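Long-range contact in Slr1964 protein (Synechocystis sp., PDB 4JDX), which accelerates the return of the orange carotenoid protein from its active red form to the orange form, restoring fluorescence after non-photochemical quenching: residues I81-A95 / A103-L115. Numbering follows the deposited sequence.
Sequences IFVFAQLLKEGLVQA and ADKQSKIKALARL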
ATOM      1  N   ILE A  81       1.914  27.328 -12.775  1.00 49.46           N
ATOM      2  CA  ILE A  81       2.412  28.301 -11.806  1.00 51.81           C
ATOM      3  C   ILE A  81       2.062  27.870 -10.386  1.00 46.59           C
ATOM      4  O   ILE A  81       2.867  28.014  -9.466  1.00 42.05           O
ATOM      5  CB  ILE A  81       1.823  29.704 -12.053  1.00 56.17           C
ATOM      6  CG1 ILE A  81       2.311  30.255 -13.393  1.00 59.61           C
ATOM      7  CG2 ILE A  81       2.207  30.654 -10.920  1.00 54.46           C
ATOM      8  CD1 ILE A  81       3.791  30.610 -13.410  1.00 54.11           C
ATOM      9  N   PHE A  82       0.855  27.339 -10.217  1.00 45.84           N
ATOM     10  CA  PHE A  82       0.403  26.861  -8.918  1.00 52.93           C
ATOM     11  C   PHE A  82       1.237  25.661  -8.488  1.00 47.26           C
ATOM     12  O   PHE A  82       1.571  25.512  -7.313  1.00 54.25           O
ATOM     13  CB  PHE A  82      -1.079  26.470  -8.979  1.00 48.03           C
ATOM     14  CG  PHE A  82      -2.000  27.612  -9.336  1.00 50.10           C
ATOM     15  CD1 PHE A  82      -1.636  28.923  -9.087  1.00 44.53           C
ATOM     16  CD2 PHE A  82      -3.233  27.371  -9.919  1.00 50.54           C
ATOM     17  CE1 PHE A  82      -2.479  29.968  -9.413  1.00 44.44           C
ATOM     18  CE2 PHE A  82      -4.080  28.415 -10.247  1.00 44.63           C
ATOM     19  CZ  PHE A  82      -3.702  29.713  -9.993  1.00 44.49           C
ATOM     20  N   VAL A  83       1.582  24.817  -9.454  1.00 44.87           N
ATOM     21  CA  VAL A  83       2.350  23.609  -9.180  1.00 45.48           C
ATOM     22  C   VAL A  83       3.706  23.966  -8.586  1.00 40.53           C
ATOM     23  O   VAL A  83       4.104  23.413  -7.561  1.00 51.79           O
ATOM     24  CB  VAL A  83       2.566  22.770 -10.460  1.00 52.77           C
ATOM     25  CG1 VAL A  83       3.493  21.587 -10.184  1.00 44.40           C
ATOM     26  CG2 VAL A  83       1.230  22.293 -11.023  1.00 45.85           C
ATOM     27  N   PHE A  84       4.412  24.890  -9.228  1.00 42.48           N
ATOM     28  CA  PHE A  84       5.723  25.314  -8.743  1.00 49.25           C
ATOM     29  C   PHE A  84       5.642  25.849  -7.318  1.00 44.73           C
ATOM     30  O   PHE A  84       6.491  25.541  -6.481  1.00 48.77           O
ATOM     31  CB  PHE A  84       6.334  26.367  -9.671  1.00 50.87           C
ATOM     32  CG  PHE A  84       7.025  25.781 -10.872  1.00 49.60           C
ATOM     33  CD1 PHE A  84       8.088  24.914 -10.714  1.00 43.39           C
ATOM     34  CD2 PHE A  84       6.612  26.098 -12.153  1.00 53.07           C
ATOM     35  CE1 PHE A  84       8.723  24.371 -11.810  1.00 61.56           C
ATOM     36  CE2 PHE A  84       7.248  25.555 -13.253  1.00 47.69           C
ATOM     37  CZ  PHE A  84       8.304  24.693 -13.080  1.00 51.42           C
ATOM     38  N   ALA A  85       4.609  26.639  -7.045  1.00 54.13           N
ATOM     39  CA  ALA A  85       4.387  27.183  -5.712  1.00 55.10           C
ATOM     40  C   ALA A  85       4.279  26.053  -4.694  1.00 49.40           C
ATOM     41  O   ALA A  85       4.874  26.112  -3.617  1.00 48.13           O
ATOM     42  CB  ALA A  85       3.126  28.032  -5.695  1.00 55.22           C
ATOM     43  N   GLN A  86       3.517  25.023  -5.045  1.00 49.52           N
ATOM     44  CA  GLN A  86       3.336  23.867  -4.171  1.00 47.49           C
ATOM     45  C   GLN A  86       4.664  23.148  -3.942  1.00 49.24           C
ATOM     46  O   GLN A  86       5.019  22.823  -2.808  1.00 51.48           O
ATOM     47  CB  GLN A  86       2.323  22.895  -4.774  1.00 55.49           C
ATOM     48  CG  GLN A  86       1.930  21.762  -3.840  1.00 68.23           C
ATOM     49  CD  GLN A  86       1.147  22.247  -2.628  1.00 79.92           C
ATOM     50  OE1 GLN A  86       0.541  23.320  -2.656  1.00 74.18           O
ATOM     51  NE2 GLN A  86       1.158  21.460  -1.558  1.00 79.02           N
ATOM     52  N   LEU A  87       5.389  22.903  -5.029  1.00 47.17           N
ATOM     53  CA  LEU A  87       6.696  22.258  -4.965  1.00 52.14           C
ATOM     54  C   LEU A  87       7.648  23.040  -4.071  1.00 51.73           C
ATOM     55  O   LEU A  87       8.428  22.458  -3.316  1.00 51.23           O
ATOM     56  CB  LEU A  87       7.297  22.143  -6.366  1.00 43.75           C
ATOM     57  CG  LEU A  87       6.529  21.251  -7.342  1.00 55.60           C
ATOM     58  CD1 LEU A  87       7.159  21.310  -8.729  1.00 43.44           C
ATOM     59  CD2 LEU A  87       6.461  19.814  -6.821  1.00 51.17           C
ATOM     60  N   LEU A  88       7.577  24.363  -4.165  1.00 44.55           N
ATOM     61  CA  LEU A  88       8.424  25.239  -3.368  1.00 40.86           C
ATOM     62  C   LEU A  88       8.030  25.153  -1.901  1.00 45.99           C
ATOM     63  O   LEU A  88       8.884  25.088  -1.015  1.00 54.85           O
ATOM     64  CB  LEU A  88       8.285  26.679  -3.855  1.00 50.15           C
ATOM     65  CG  LEU A  88       9.149  27.719  -3.144  1.00 37.94           C
ATOM     66  CD1 LEU A  88      10.631  27.454  -3.382  1.00 41.34           C
ATOM     67  CD2 LEU A  88       8.759  29.109  -3.615  1.00 50.98           C
ATOM     68  N   LYS A  89       6.725  25.147  -1.653  1.00 48.04           N
ATOM     69  CA  LYS A  89       6.206  25.046  -0.299  1.00 56.41           C
ATOM     70  C   LYS A  89       6.571  23.698   0.316  1.00 58.61           C
ATOM     71  O   LYS A  89       6.822  23.600   1.518  1.00 56.34           O
ATOM     72  CB  LYS A  89       4.687  25.223  -0.302  1.00 64.51           C
ATOM     73  CG  LYS A  89       4.105  25.504   1.069  1.00 75.15           C
ATOM     74  CD  LYS A  89       2.593  25.583   1.031  1.00 75.75           C
ATOM     75  CE  LYS A  89       2.036  25.903   2.405  1.00 86.93           C
ATOM     76  NZ  LYS A  89       0.575  25.644   2.483  1.00 93.18           N
ATOM     77  N   GLU A  90       6.604  22.663  -0.518  1.00 47.44           N
ATOM     78  CA  GLU A  90       6.903  21.309  -0.064  1.00 48.00           C
ATOM     79  C   GLU A  90       8.406  21.033  -0.033  1.00 57.12           C
ATOM     80  O   GLU A  90       8.835  19.951   0.369  1.00 55.50           O
ATOM     81  CB  GLU A  90       6.208  20.285  -0.963  1.00 53.30           C
ATOM     82  CG  GLU A  90       4.691  20.276  -0.846  1.00 58.67           C
ATOM     83  CD  GLU A  90       4.044  19.250  -1.755  1.00 59.18           C
ATOM     84  OE1 GLU A  90       4.781  18.511  -2.438  1.00 64.53           O
ATOM     85  OE2 GLU A  90       2.798  19.184  -1.787  1.00 64.74           O
ATOM     86  N   GLY A  91       9.205  22.008  -0.458  1.00 47.59           N
ATOM     87  CA  GLY A  91      10.650  21.872  -0.423  1.00 45.50           C
ATOM     88  C   GLY A  91      11.196  20.972  -1.519  1.00 49.94           C
ATOM     89  O   GLY A  91      12.342  20.524  -1.446  1.00 41.40           O
ATOM     90  N   LEU A  92      10.380  20.711  -2.535  1.00 45.86           N
ATOM     91  CA  LEU A  92      10.781  19.850  -3.644  1.00 43.16           C
ATOM     92  C   LEU A  92      11.578  20.619  -4.697  1.00 58.36           C
ATOM     93  O   LEU A  92      12.265  20.025  -5.528  1.00 48.53           O
ATOM     94  CB  LEU A  92       9.554  19.186  -4.273  1.00 49.04           C
ATOM     95  CG  LEU A  92       8.871  18.153  -3.369  1.00 42.76           C
ATOM     96  CD1 LEU A  92       7.635  17.564  -4.034  1.00 48.28           C
ATOM     97  CD2 LEU A  92       9.851  17.053  -2.981  1.00 39.74           C
ATOM     98  N   VAL A  93      11.478  21.944  -4.657  1.00 51.69           N
ATOM     99  CA  VAL A  93      12.366  22.799  -5.433  1.00 51.60           C
ATOM    100  C   VAL A  93      12.827  23.970  -4.576  1.00 51.19           C
ATOM    101  O   VAL A  93      12.121  24.401  -3.661  1.00 51.16           O
ATOM    102  CB  VAL A  93      11.688  23.343  -6.709  1.00 45.86           C
ATOM    103  CG1 VAL A  93      11.172  22.195  -7.570  1.00 45.10           C
ATOM    104  CG2 VAL A  93      10.570  24.319  -6.355  1.00 48.39           C
ATOM    105  N   GLN A  94      14.018  24.475  -4.870  1.00 54.18           N
ATOM    106  CA  GLN A  94      14.552  25.633  -4.168  1.00 55.04           C
ATOM    107  C   GLN A  94      14.300  26.886  -4.999  1.00 50.40           C
ATOM    108  O   GLN A  94      14.288  26.833  -6.228  1.00 51.19           O
ATOM    109  CB  GLN A  94      16.048  25.445  -3.897  1.00 57.95           C
ATOM    110  CG  GLN A  94      16.359  24.236  -3.025  1.00 59.57           C
ATOM    111  CD  GLN A  94      15.773  24.357  -1.629  1.00 77.49           C
ATOM    112  OE1 GLN A  94      14.896  23.585  -1.241  1.00 82.76           O
ATOM    113  NE2 GLN A  94      16.262  25.327  -0.866  1.00 86.62           N
ATOM    114  N   ALA A  95      14.073  28.007  -4.321  1.00 51.00           N
ATOM    115  CA  ALA A  95      13.790  29.274  -4.988  1.00 51.59           C
ATOM    116  C   ALA A  95      14.878  29.617  -6.003  1.00 46.50           C
ATOM    117  O   ALA A  95      14.601  30.207  -7.048  1.00 44.09           O
ATOM    118  CB  ALA A  95      13.665  30.384  -3.959  1.00 52.29           C
ATOM    119  N   ALA A 103      11.038  37.287 -14.215  1.00 57.78           N
ATOM    120  CA  ALA A 103      10.997  37.816 -12.855  1.00 58.44           C
ATOM    121  C   ALA A 103       9.582  37.805 -12.280  1.00 50.64           C
ATOM    122  O   ALA A 103       9.389  37.512 -11.100  1.00 49.77           O
ATOM    123  CB  ALA A 103      11.567  39.230 -12.832  1.00 55.98           C
ATOM    124  N   ASP A 104       8.596  38.125 -13.115  1.00 43.66           N
ATOM    125  CA  ASP A 104       7.209  38.208 -12.661  1.00 47.28           C
ATOM    126  C   ASP A 104       6.677  36.840 -12.229  1.00 44.71           C
ATOM    127  O   ASP A 104       5.925  36.736 -11.260  1.00 47.00           O
ATOM    128  CB  ASP A 104       6.314  38.826 -13.745  1.00 49.88           C
ATOM    129  CG  ASP A 104       6.394  38.089 -15.071  1.00 55.22           C
ATOM    130  OD1 ASP A 104       7.219  37.162 -15.196  1.00 61.77           O
ATOM    131  OD2 ASP A 104       5.632  38.451 -15.992  1.00 56.89           O
ATOM    132  N   LYS A 105       7.082  35.793 -12.940  1.00 52.30           N
ATOM    133  CA  LYS A 105       6.690  34.431 -12.590  1.00 51.79           C
ATOM    134  C   LYS A 105       7.302  34.009 -11.260  1.00 46.83           C
ATOM    135  O   LYS A 105       6.634  33.399 -10.428  1.00 50.22           O
ATOM    136  CB  LYS A 105       7.115  33.457 -13.686  1.00 59.26           C
ATOM    137  CG  LYS A 105       6.323  33.606 -14.967  1.00 62.57           C
ATOM    138  CD  LYS A 105       6.982  32.881 -16.122  1.00 58.20           C
ATOM    139  CE  LYS A 105       6.242  33.150 -17.417  1.00 61.42           C
ATOM    140  NZ  LYS A 105       7.107  32.928 -18.598  1.00 71.75           N
ATOM    141  N   GLN A 106       8.576  34.334 -11.068  1.00 41.00           N
ATOM    142  CA  GLN A 106       9.268  33.987  -9.833  1.00 48.78           C
ATOM    143  C   GLN A 106       8.580  34.626  -8.632  1.00 55.13           C
ATOM    144  O   GLN A 106       8.327  33.965  -7.626  1.00 64.25           O
ATOM    145  CB  GLN A 106      10.729  34.437  -9.889  1.00 41.43           C
ATOM    146  CG  GLN A 106      11.552  33.745 -10.957  1.00 51.95           C
ATOM    147  CD  GLN A 106      13.033  34.053 -10.841  1.00 51.97           C
ATOM    148  OE1 GLN A 106      13.639  33.857  -9.788  1.00 46.63           O
ATOM    149  NE2 GLN A 106      13.624  34.538 -11.926  1.00 49.13           N
ATOM    150  N   SER A 107       8.272  35.913  -8.752  1.00 44.10           N
ATOM    151  CA  SER A 107       7.658  36.660  -7.663  1.00 63.21           C
ATOM    152  C   SER A 107       6.301  36.074  -7.298  1.00 48.27           C
ATOM    153  O   SER A 107       5.986  35.896  -6.121  1.00 50.04           O
ATOM    154  CB  SER A 107       7.500  38.131  -8.053  1.00 58.71           C
ATOM    155  OG  SER A 107       8.763  38.754  -8.195  1.00 76.21           O
ATOM    156  N   LYS A 108       5.503  35.775  -8.316  1.00 47.75           N
ATOM    157  CA  LYS A 108       4.164  35.238  -8.112  1.00 57.78           C
ATOM    158  C   LYS A 108       4.243  33.895  -7.389  1.00 56.25           C
ATOM    159  O   LYS A 108       3.497  33.640  -6.443  1.00 56.41           O
ATOM    160  CB  LYS A 108       3.453  35.074  -9.457  1.00 54.77           C
ATOM    161  CG  LYS A 108       2.022  34.574  -9.355  1.00 63.15           C
ATOM    162  CD  LYS A 108       1.128  35.572  -8.637  1.00 75.49           C
ATOM    163  CE  LYS A 108      -0.332  35.151  -8.702  1.00 82.94           C
ATOM    164  NZ  LYS A 108      -1.215  36.017  -7.870  1.00 89.25           N
ATOM    165  N   ILE A 109       5.161  33.047  -7.838  1.00 40.80           N
ATOM    166  CA  ILE A 109       5.355  31.733  -7.240  1.00 51.30           C
ATOM    167  C   ILE A 109       5.751  31.844  -5.771  1.00 56.93           C
ATOM    168  O   ILE A 109       5.115  31.249  -4.901  1.00 63.81           O
ATOM    169  CB  ILE A 109       6.436  30.935  -7.997  1.00 48.81           C
ATOM    170  CG1 ILE A 109       5.909  30.516  -9.372  1.00 48.25           C
ATOM    171  CG2 ILE A 109       6.867  29.710  -7.197  1.00 38.64           C
ATOM    172  CD1 ILE A 109       6.949  29.868 -10.260  1.00 49.48           C
ATOM    173  N   LYS A 110       6.804  32.608  -5.501  1.00 57.02           N
ATOM    174  CA  LYS A 110       7.276  32.806  -4.137  1.00 66.49           C
ATOM    175  C   LYS A 110       6.148  33.323  -3.251  1.00 57.35           C
ATOM    176  O   LYS A 110       5.999  32.898  -2.106  1.00 55.41           O
ATOM    177  CB  LYS A 110       8.448  33.789  -4.117  1.00 61.92           C
ATOM    178  CG  LYS A 110       9.687  33.283  -4.834  1.00 68.51           C
ATOM    179  CD  LYS A 110      10.816  34.295  -4.776  1.00 73.30           C
ATOM    180  CE  LYS A 110      12.028  33.803  -5.543  1.00 76.24           C
ATOM    181  NZ  LYS A 110      13.209  34.690  -5.358  1.00 79.79           N
ATOM    182  N   ALA A 111       5.351  34.234  -3.800  1.00 55.40           N
ATOM    183  CA  ALA A 111       4.257  34.852  -3.061  1.00 58.30           C
ATOM    184  C   ALA A 111       3.222  33.809  -2.652  1.00 57.24           C
ATOM    185  O   ALA A 111       2.823  33.738  -1.488  1.00 59.29           O
ATOM    186  CB  ALA A 111       3.603  35.946  -3.903  1.00 48.78           C
ATOM    187  N   LEU A 112       2.796  33.000  -3.615  1.00 59.46           N
ATOM    188  CA  LEU A 112       1.789  31.972  -3.369  1.00 71.37           C
ATOM    189  C   LEU A 112       2.280  30.943  -2.353  1.00 67.48           C
ATOM    190  O   LEU A 112       1.500  30.433  -1.547  1.00 70.07           O
ATOM    191  CB  LEU A 112       1.419  31.276  -4.682  1.00 59.15           C
ATOM    192  CG  LEU A 112       0.772  32.178  -5.736  1.00 63.86           C
ATOM    193  CD1 LEU A 112       0.658  31.455  -7.073  1.00 64.96           C
ATOM    194  CD2 LEU A 112      -0.592  32.670  -5.259  1.00 71.95           C
ATOM    195  N   ALA A 113       3.577  30.657  -2.385  1.00 59.67           N
ATOM    196  CA  ALA A 113       4.171  29.652  -1.510  1.00 61.76           C
ATOM    197  C   ALA A 113       4.343  30.171  -0.083  1.00 66.93           C
ATOM    198  O   ALA A 113       4.335  29.391   0.870  1.00 72.39           O
ATOM    199  CB  ALA A 113       5.511  29.196  -2.071  1.00 53.63           C
ATOM    200  N   ARG A 114       4.502  31.484   0.063  1.00 78.63           N
ATOM    201  CA  ARG A 114       4.664  32.087   1.383  1.00 88.48           C
ATOM    202  C   ARG A 114       3.428  31.849   2.238  1.00 91.17           C
ATOM    203  O   ARG A 114       3.529  31.502   3.415  1.00 91.30           O
ATOM    204  CB  ARG A 114       4.932  33.590   1.268  1.00 94.41           C
ATOM    205  CG  ARG A 114       6.394  33.951   1.070  1.00 97.00           C
ATOM    206  CD  ARG A 114       6.598  35.459   1.109  1.00103.46           C
ATOM    207  NE  ARG A 114       6.316  36.090  -0.180  1.00101.47           N
ATOM    208  CZ  ARG A 114       7.232  36.369  -1.105  1.00 94.90           C
ATOM    209  NH1 ARG A 114       8.512  36.082  -0.905  1.00 91.22           N
ATOM    210  NH2 ARG A 114       6.867  36.942  -2.242  1.00 92.90           N
ATOM    211  N   LEU A 115       2.260  32.035   1.635  1.00 94.47           N
ATOM    212  CA  LEU A 115       0.995  31.825   2.325  1.00 99.78           C
ATOM    213  C   LEU A 115       0.721  30.335   2.501  1.00102.18           C
ATOM    214  O   LEU A 115       1.295  29.496   1.805  1.00103.19           O
ATOM    215  CB  LEU A 115      -0.145  32.484   1.547  1.00 98.82           C
ATOM    216  CG  LEU A 115      -0.252  34.010   1.651  1.00 99.91           C
ATOM    217  CD1 LEU A 115      -0.596  34.432   3.075  1.00104.58           C
ATOM    218  CD2 LEU A 115       1.029  34.695   1.180  1.00100.19           C
ATOM    219  OXT LEU A 115      -0.077  29.933   3.347  1.00108.05           O
TER
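The ammonium group of K105 has several partners: it forms a salt bridge with E19, a hydrogen bond with the carbonyl of P14 and a cation-pi contact with W15. Its aliphatic part, meanwhile, meets I81 of helix 80-89, whose CD1 lies 4.2 Å from K105 CG; I81 itself also touches W15. No hydrogen bond links 81-95 to 103-115; the contact illustrates two helices joined by apolar packing, with the carbon chains of lysines at its margins. I81 fits among K105, K108, I109 and L112, while I109 sits among I81, F84, A85 and L88, a reciprocal pair of knobs-into-holes. The I109 CG2 methyl, anti to the backbone N, rests on the A85 backbone, and the other branch carries CD1 to within 3.6 Å of F84 CB. An alanine at I109 strips away both branches and would probably open a gap beside F84 CB and take from I81 CG2 one of its neighbours. The helix axes approach to 8.2 Å and cross at -53°, which suits ridges-into-grooves packing of ridges made by residues four apart, I81 and A85 against I109 and A113. Small residues permit the closeness: the CA atoms of A85 and A113 are 4.9 Å apart, and A113 CB presses on A85 O, which already accepts the K89 amide. With CG anti to the backbone N (chi1 -178°), L88 sends CD2 across to A113 CB, 3.6 Å away. At the solvent-facing margin, L112 CD1 approaches the edge of the F82 ring near its plane, 4.0 Å from CD1 of that ring. The F84 ring meets that of F27 of helix 17-47, with their planes at about 50°. Toward the chain end, the extended K89 passes A113 O, and its NZ stays 4.4 Å from OXT of the poorly ordered L115, too far for a salt bridge.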